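Local coordinates for cyclic di-GMP receptor atypical PilZ domain-containing protein (Xanthomonas campestris pv. campestris, PDB 3RQA) that is of uncharacterised function but carries an atypical PilZ domain of the kind that probably acts as a cyclic di-GMP receptor, and forms a tetramer through an unusual helical bundle, at residues A13-L18 against G110-S115; A31-T36 against L157-A162. All blocks are in the same frame, centred on the assembly; numbering follows the deposited sequence.

Interaction 1: A13-L18 against G110-S115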
ATOM      1  N   ALA C  13     -44.555   9.249   2.247  1.00 36.87           N
ATOM      2  CA  ALA C  13     -44.039  10.384   1.501  1.00 36.46           C
ATOM      3  C   ALA C  13     -42.537  10.301   1.237  1.00 36.85           C
ATOM      4  O   ALA C  13     -42.066  10.690   0.170  1.00 37.39           O
ATOM      5  CB  ALA C  13     -44.366  11.665   2.227  1.00 34.44           C
ATOM      6  N   ALA C  14     -41.785   9.800   2.207  1.00 35.63           N
ATOM      7  CA  ALA C  14     -40.340   9.682   2.051  1.00 36.29           C
ATOM      8  C   ALA C  14     -39.997   8.567   1.063  1.00 35.45           C
ATOM      9  O   ALA C  14     -39.161   8.745   0.189  1.00 35.46           O
ATOM     10  CB  ALA C  14     -39.693   9.403   3.402  1.00 35.67           C
ATOM     11  N   ASP C  15     -40.649   7.418   1.211  1.00 35.51           N
ATOM     12  CA  ASP C  15     -40.416   6.264   0.344  1.00 36.77           C
ATOM     13  C   ASP C  15     -40.711   6.637  -1.112  1.00 37.24           C
ATOM     14  O   ASP C  15     -39.981   6.250  -2.031  1.00 36.59           O
ATOM     15  CB  ASP C  15     -41.303   5.097   0.790  1.00 37.66           C
ATOM     16  CG  ASP C  15     -40.602   3.756   0.681  1.00 39.32           C
ATOM     17  OD1 ASP C  15     -40.860   3.024  -0.297  1.00 40.26           O
ATOM     18  OD2 ASP C  15     -39.782   3.435   1.571  1.00 37.97           O
ATOM     19  N   THR C  16     -41.781   7.400  -1.316  1.00 36.60           N
ATOM     20  CA  THR C  16     -42.151   7.842  -2.651  1.00 34.99           C
ATOM     21  C   THR C  16     -41.087   8.804  -3.199  1.00 34.41           C
ATOM     22  O   THR C  16     -40.648   8.669  -4.345  1.00 32.70           O
ATOM     23  CB  THR C  16     -43.542   8.530  -2.641  1.00 36.54           C
ATOM     24  OG1 THR C  16     -44.557   7.539  -2.426  1.00 35.10           O
ATOM     25  CG2 THR C  16     -43.802   9.259  -3.961  1.00 36.42           C
ATOM     26  N   GLU C  17     -40.654   9.760  -2.381  1.00 31.49           N
ATOM     27  CA  GLU C  17     -39.646  10.710  -2.837  1.00 31.37           C
ATOM     28  C   GLU C  17     -38.371  10.013  -3.324  1.00 29.15           C
ATOM     29  O   GLU C  17     -37.841  10.329  -4.380  1.00 26.03           O
ATOM     30  CB  GLU C  17     -39.276  11.688  -1.720  1.00 34.20           C
ATOM     31  CG  GLU C  17     -38.313  12.786  -2.179  1.00 38.89           C
ATOM     32  CD  GLU C  17     -38.036  13.830  -1.112  1.00 41.04           C
ATOM     33  OE1 GLU C  17     -38.976  14.198  -0.371  1.00 42.44           O
ATOM     34  OE2 GLU C  17     -36.878  14.299  -1.026  1.00 43.33           O
ATOM     35  N   LEU C  18     -37.886   9.063  -2.535  1.00 27.51           N
ATOM     36  CA  LEU C  18     -36.660   8.350  -2.858  1.00 26.94           C
ATOM     37  C   LEU C  18     -36.743   7.280  -3.940  1.00 26.42           C
ATOM     38  O   LEU C  18     -35.843   7.174  -4.773  1.00 26.71           O
ATOM     39  CB  LEU C  18     -36.077   7.713  -1.588  1.00 24.33           C
ATOM     40  CG  LEU C  18     -35.641   8.650  -0.452  1.00 24.36           C
ATOM     41  CD1 LEU C  18     -35.072   7.819   0.694  1.00 20.87           C
ATOM     42  CD2 LEU C  18     -34.613   9.656  -0.959  1.00 21.61           C
ATOM     43  N   GLY C 110     -31.472   8.274  -2.825  1.00 24.43           N
ATOM     44  CA  GLY C 110     -31.193   8.051  -1.414  1.00 22.82           C
ATOM     45  C   GLY C 110     -31.247   6.585  -1.028  1.00 23.73           C
ATOM     46  O   GLY C 110     -31.191   5.696  -1.889  1.00 21.66           O
ATOM     47  N   ILE C 111     -31.374   6.331   0.273  1.00 24.23           N
ATOM     48  CA  ILE C 111     -31.398   4.971   0.783  1.00 24.28           C
ATOM     49  C   ILE C 111     -32.217   4.811   2.068  1.00 26.26           C
ATOM     50  O   ILE C 111     -32.343   5.732   2.873  1.00 26.19           O
ATOM     51  CB  ILE C 111     -29.933   4.473   1.025  1.00 26.28           C
ATOM     52  CG1 ILE C 111     -29.913   2.996   1.416  1.00 26.88           C
ATOM     53  CG2 ILE C 111     -29.267   5.313   2.105  1.00 24.44           C
ATOM     54  CD1 ILE C 111     -28.502   2.404   1.425  1.00 28.16           C
ATOM     55  N   ARG C 112     -32.793   3.627   2.227  1.00 26.79           N
ATOM     56  CA  ARG C 112     -33.572   3.286   3.403  1.00 27.41           C
ATOM     57  C   ARG C 112     -32.769   2.179   4.060  1.00 28.22           C
ATOM     58  O   ARG C 112     -32.583   1.110   3.466  1.00 25.97           O
ATOM     59  CB  ARG C 112     -34.940   2.747   3.004  1.00 29.56           C
ATOM     60  CG  ARG C 112     -35.803   2.259   4.159  1.00 31.33           C
ATOM     61  CD  ARG C 112     -37.171   1.794   3.643  1.00 33.40           C
ATOM     62  NE  ARG C 112     -37.141   0.432   3.111  1.00 37.58           N
ATOM     63  CZ  ARG C 112     -37.889  -0.001   2.096  1.00 40.13           C
ATOM     64  NH1 ARG C 112     -38.735   0.818   1.479  1.00 39.50           N
ATOM     65  NH2 ARG C 112     -37.804  -1.264   1.708  1.00 40.82           N
ATOM     66  N   LEU C 113     -32.272   2.448   5.266  1.00 26.86           N
ATOM     67  CA  LEU C 113     -31.476   1.474   6.001  1.00 28.82           C
ATOM     68  C   LEU C 113     -31.771   1.534   7.496  1.00 30.41           C
ATOM     69  O   LEU C 113     -32.321   2.526   7.997  1.00 32.00           O
ATOM     70  CB  LEU C 113     -29.985   1.718   5.736  1.00 27.40           C
ATOM     71  CG  LEU C 113     -29.429   3.109   6.052  1.00 32.34           C
ATOM     72  CD1 LEU C 113     -29.224   3.273   7.547  1.00 29.27           C
ATOM     73  CD2 LEU C 113     -28.110   3.299   5.320  1.00 29.28           C
ATOM     74  N   ALA C 114     -31.409   0.469   8.205  1.00 30.22           N
ATOM     75  CA  ALA C 114     -31.622   0.398   9.646  1.00 32.98           C
ATOM     76  C   ALA C 114     -30.460   1.071  10.381  1.00 34.64           C
ATOM     77  O   ALA C 114     -29.316   1.008   9.938  1.00 35.69           O
ATOM     78  CB  ALA C 114     -31.753  -1.053  10.079  1.00 33.54           C
ATOM     79  N   SER C 115     -30.759   1.712  11.504  1.00 37.10           N
ATOM     80  CA  SER C 115     -29.738   2.411  12.281  1.00 39.16           C
ATOM     81  C   SER C 115     -29.892   2.157  13.782  1.00 39.78           C
ATOM     82  O   SER C 115     -31.005   2.171  14.318  1.00 39.92           O
ATOM     83  CB  SER C 115     -29.824   3.913  12.011  1.00 40.62           C
ATOM     84  OG  SER C 115     -28.668   4.593  12.467  1.00 44.27           O
TER
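Asp15 of helix 12-19 and Arg112 of strand 110-115 form a salt bridge on the outer wall of the PilZ beta barrel, a worked example of how a short helix meets a barrel strand, here through one charged pair and one leucine. The segment axes are 9.0 Å apart at their closest. Glu17, on the same helix, makes a further salt bridge with Arg160 of the next strand.

Arg112 is best followed from its root. CB leaves the strand toward the helix, and CG continues away from the backbone N. Arg112 CD then comes to 3.7 Å from Asp15 OD2. A bend at chi3 (82°) turns the head of the chain, and Arg112 NH1 donates to Asp15 OD2 at 2.8 Å. The acceptor lies almost in the guanidinium plane and offers its syn lone pair, while the carboxylate is turned only 13° from that plane; the N-H...O angle of 146° is moderately bent. Trp158 NE1 also donates to Asp15 OD2, so two donors grip one oxygen, which would be expected to favour the ionised carboxylate. Across the guanidinium, NH2 has a long, weak ion pair with Glu26.

One helical turn on, Leu18 points its side chain at the start of the strand, where Gly110 presents bare backbone. Leu18 CD1 approaches Ile111 N at 4.0 Å, and Leu18 CD2 rests 3.8 Å from Gly110 CA.

Interaction 2: A31-T36 against L157-A162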
ATOM      1  N   ALA C  31     -23.742  -1.284   5.590  1.00 29.37           N
ATOM      2  CA  ALA C  31     -24.282   0.071   5.511  1.00 30.90           C
ATOM      3  C   ALA C  31     -24.400   0.748   6.863  1.00 32.15           C
ATOM      4  O   ALA C  31     -24.577   0.088   7.889  1.00 30.15           O
ATOM      5  CB  ALA C  31     -25.644   0.039   4.854  1.00 31.05           C
ATOM      6  N   GLY C  32     -24.322   2.074   6.849  1.00 31.78           N
ATOM      7  CA  GLY C  32     -24.434   2.835   8.077  1.00 32.80           C
ATOM      8  C   GLY C  32     -24.643   4.313   7.815  1.00 33.24           C
ATOM      9  O   GLY C  32     -24.472   4.780   6.697  1.00 30.00           O
ATOM     10  N   PHE C  33     -25.024   5.042   8.858  1.00 33.81           N
ATOM     11  CA  PHE C  33     -25.242   6.482   8.772  1.00 35.53           C
ATOM     12  C   PHE C  33     -24.585   7.126   9.985  1.00 36.12           C
ATOM     13  O   PHE C  33     -24.699   6.623  11.100  1.00 35.85           O
ATOM     14  CB  PHE C  33     -26.745   6.794   8.739  1.00 35.81           C
ATOM     15  CG  PHE C  33     -27.069   8.262   8.844  1.00 36.69           C
ATOM     16  CD1 PHE C  33     -27.490   8.809  10.056  1.00 37.60           C
ATOM     17  CD2 PHE C  33     -26.944   9.098   7.740  1.00 35.70           C
ATOM     18  CE1 PHE C  33     -27.780  10.167  10.162  1.00 37.42           C
ATOM     19  CE2 PHE C  33     -27.231  10.456   7.835  1.00 35.36           C
ATOM     20  CZ  PHE C  33     -27.651  10.993   9.049  1.00 38.11           C
ATOM     21  N   HIS C  34     -23.873   8.222   9.755  1.00 36.15           N
ATOM     22  CA  HIS C  34     -23.183   8.946  10.821  1.00 36.95           C
ATOM     23  C   HIS C  34     -23.446  10.430  10.693  1.00 36.56           C
ATOM     24  O   HIS C  34     -23.340  10.981   9.604  1.00 35.33           O
ATOM     25  CB  HIS C  34     -21.677   8.698  10.745  1.00 39.04           C
ATOM     26  CG  HIS C  34     -21.227   7.463  11.457  1.00 41.66           C
ATOM     27  ND1 HIS C  34     -21.331   7.312  12.825  1.00 43.45           N
ATOM     28  CD2 HIS C  34     -20.653   6.328  10.996  1.00 41.62           C
ATOM     29  CE1 HIS C  34     -20.839   6.138  13.174  1.00 43.66           C
ATOM     30  NE2 HIS C  34     -20.421   5.520  12.082  1.00 43.70           N
ATOM     31  N   VAL C  35     -23.769  11.077  11.811  1.00 36.79           N
ATOM     32  CA  VAL C  35     -24.063  12.503  11.810  1.00 38.96           C
ATOM     33  C   VAL C  35     -22.835  13.356  11.603  1.00 41.40           C
ATOM     34  O   VAL C  35     -22.897  14.401  10.969  1.00 41.56           O
ATOM     35  CB  VAL C  35     -24.718  12.964  13.133  1.00 41.20           C
ATOM     36  CG1 VAL C  35     -25.019  14.459  13.064  1.00 41.90           C
ATOM     37  CG2 VAL C  35     -25.987  12.176  13.393  1.00 41.18           C
ATOM     38  N   THR C  36     -21.713  12.927  12.156  1.00 44.47           N
ATOM     39  CA  THR C  36     -20.505  13.729  12.007  1.00 49.85           C
ATOM     40  C   THR C  36     -19.723  13.325  10.757  1.00 54.40           C
ATOM     41  O   THR C  36     -18.781  12.525  10.800  1.00 55.27           O
ATOM     42  CB  THR C  36     -19.634  13.639  13.262  1.00 49.35           C
ATOM     43  OG1 THR C  36     -20.417  14.056  14.394  1.00 49.47           O
ATOM     44  CG2 THR C  36     -18.432  14.562  13.140  1.00 48.88           C
ATOM     45  N   LEU C 157     -34.355   4.615   8.830  1.00 34.10           N
ATOM     46  CA  LEU C 157     -34.065   5.945   8.339  1.00 31.64           C
ATOM     47  C   LEU C 157     -34.195   5.993   6.830  1.00 31.59           C
ATOM     48  O   LEU C 157     -33.829   5.047   6.137  1.00 31.78           O
ATOM     49  CB  LEU C 157     -32.632   6.342   8.719  1.00 30.22           C
ATOM     50  CG  LEU C 157     -32.335   7.062  10.038  1.00 31.84           C
ATOM     51  CD1 LEU C 157     -33.408   6.796  11.084  1.00 30.19           C
ATOM     52  CD2 LEU C 157     -30.967   6.624  10.518  1.00 29.72           C
ATOM     53  N   TRP C 158     -34.738   7.095   6.337  1.00 29.54           N
ATOM     54  CA  TRP C 158     -34.869   7.334   4.911  1.00 30.17           C
ATOM     55  C   TRP C 158     -33.947   8.522   4.708  1.00 29.21           C
ATOM     56  O   TRP C 158     -34.196   9.610   5.228  1.00 30.99           O
ATOM     57  CB  TRP C 158     -36.308   7.705   4.537  1.00 29.93           C
ATOM     58  CG  TRP C 158     -37.227   6.528   4.463  1.00 30.51           C
ATOM     59  CD1 TRP C 158     -37.744   5.958   3.330  1.00 31.04           C
ATOM     60  CD2 TRP C 158     -37.736   5.766   5.562  1.00 30.31           C
ATOM     61  NE1 TRP C 158     -38.541   4.891   3.660  1.00 31.34           N
ATOM     62  CE2 TRP C 158     -38.555   4.747   5.022  1.00 30.92           C
ATOM     63  CE3 TRP C 158     -37.579   5.843   6.956  1.00 30.71           C
ATOM     64  CZ2 TRP C 158     -39.218   3.811   5.823  1.00 31.38           C
ATOM     65  CZ3 TRP C 158     -38.241   4.910   7.755  1.00 29.32           C
ATOM     66  CH2 TRP C 158     -39.050   3.907   7.184  1.00 30.53           C
ATOM     67  N   LEU C 159     -32.859   8.300   3.989  1.00 28.35           N
ATOM     68  CA  LEU C 159     -31.891   9.349   3.734  1.00 29.87           C
ATOM     69  C   LEU C 159     -31.898   9.775   2.259  1.00 29.70           C
ATOM     70  O   LEU C 159     -31.916   8.935   1.360  1.00 28.66           O
ATOM     71  CB  LEU C 159     -30.483   8.878   4.108  1.00 29.24           C
ATOM     72  CG  LEU C 159     -30.094   8.426   5.525  1.00 33.02           C
ATOM     73  CD1 LEU C 159     -30.430   9.505   6.525  1.00 31.73           C
ATOM     74  CD2 LEU C 159     -30.787   7.137   5.874  1.00 33.11           C
ATOM     75  N   ARG C 160     -31.874  11.084   2.025  1.00 31.58           N
ATOM     76  CA  ARG C 160     -31.838  11.620   0.671  1.00 31.55           C
ATOM     77  C   ARG C 160     -30.442  12.196   0.469  1.00 30.71           C
ATOM     78  O   ARG C 160     -30.024  13.074   1.232  1.00 28.92           O
ATOM     79  CB  ARG C 160     -32.874  12.732   0.494  1.00 35.06           C
ATOM     80  CG  ARG C 160     -32.916  13.274  -0.926  1.00 39.66           C
ATOM     81  CD  ARG C 160     -32.896  14.781  -0.942  1.00 43.76           C
ATOM     82  NE  ARG C 160     -34.157  15.365  -0.495  1.00 48.12           N
ATOM     83  CZ  ARG C 160     -34.251  16.317   0.431  1.00 48.74           C
ATOM     84  NH1 ARG C 160     -33.157  16.784   1.015  1.00 46.58           N
ATOM     85  NH2 ARG C 160     -35.440  16.811   0.758  1.00 48.49           N
ATOM     86  N   PHE C 161     -29.722  11.706  -0.542  1.00 27.21           N
ATOM     87  CA  PHE C 161     -28.366  12.185  -0.798  1.00 26.30           C
ATOM     88  C   PHE C 161     -28.376  13.651  -1.209  1.00 25.25           C
ATOM     89  O   PHE C 161     -29.317  14.117  -1.847  1.00 23.84           O
ATOM     90  CB  PHE C 161     -27.665  11.369  -1.913  1.00 25.14           C
ATOM     91  CG  PHE C 161     -27.680   9.869  -1.691  1.00 25.68           C
ATOM     92  CD1 PHE C 161     -27.222   9.317  -0.496  1.00 22.37           C
ATOM     93  CD2 PHE C 161     -28.159   9.012  -2.686  1.00 23.81           C
ATOM     94  CE1 PHE C 161     -27.246   7.938  -0.288  1.00 23.61           C
ATOM     95  CE2 PHE C 161     -28.188   7.631  -2.493  1.00 25.00           C
ATOM     96  CZ  PHE C 161     -27.732   7.093  -1.292  1.00 24.82           C
ATOM     97  N   ALA C 162     -27.335  14.376  -0.810  1.00 25.01           N
ATOM     98  CA  ALA C 162     -27.195  15.772  -1.200  1.00 28.30           C
ATOM     99  C   ALA C 162     -26.848  15.658  -2.693  1.00 29.39           C
ATOM    100  O   ALA C 162     -26.402  14.600  -3.135  1.00 29.53           O
ATOM    101  CB  ALA C 162     -26.050  16.422  -0.430  1.00 26.35           C
TER
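With CG of Phe33 anti to its backbone N (chi1 172°), the phenyl ring is carried from strand 24-34 into the interior of the PilZ barrel. Leu159, on strand 155-161, reaches the ring through a different first torsion: its CG stands beside the backbone N and anti to the carbonyl carbon (chi1 -59°), and the second torsion then brings CD1 over one ring face. The two strands are not neighbours in the sheet, so the contact illustrates how a closed barrel joins distant strands through its core, side chain to side chain and without backbone pairing. Phe33 and Leu159 are the closest residues in register, yet their CA atoms are still 8.8 Å apart, a gap bridged by the two side chains.

The methyl makes a CH-pi contact. Leu159 CD1 lies 3.9 Å from the centroid of the Phe33 ring and 25° off its normal, displaced toward the rim, with Phe33 CE2 its nearest ring atom at 3.6 Å. Behind that methyl, Leu159 CG packs 3.9 Å from Phe33 CD2, so the branch point as well as its tip follows this side of the ring.

Leu157 joins from the same strand, two residues earlier, crossing the phenylalanine side chain at about a right angle. All three residues are buried, and the packing is wholly apolar. Val127 and Val145, from strands 124-129 and 139-150, extend the layer around Leu159. On the other ortho position of the ring, Leu157 CD2 approaches Phe33 CD1 at 4.1 Å.

How the interactions relate
From the N terminus, the chain first forms helix 12-19 and then strand 24-34. Interaction 1 closes the first long loop when the chain returns in strand 110-115, 92 residues after the helical segment. Interaction 2, opened within that loop at 31-36, closes later, at 157-162, over a separation of 121 residues. The two loops therefore cross rather than nest. Their later segments are neighbouring antiparallel strands, joined by the backbone bond from Leu159 N to Ile111 O. Interaction 1 ties the N-terminal helix to the outer side of strand 110-115, whereas interaction 2 ties strand 24-34 to strand 155-161 through the barrel interior; the two centres lie about 10 Å apart.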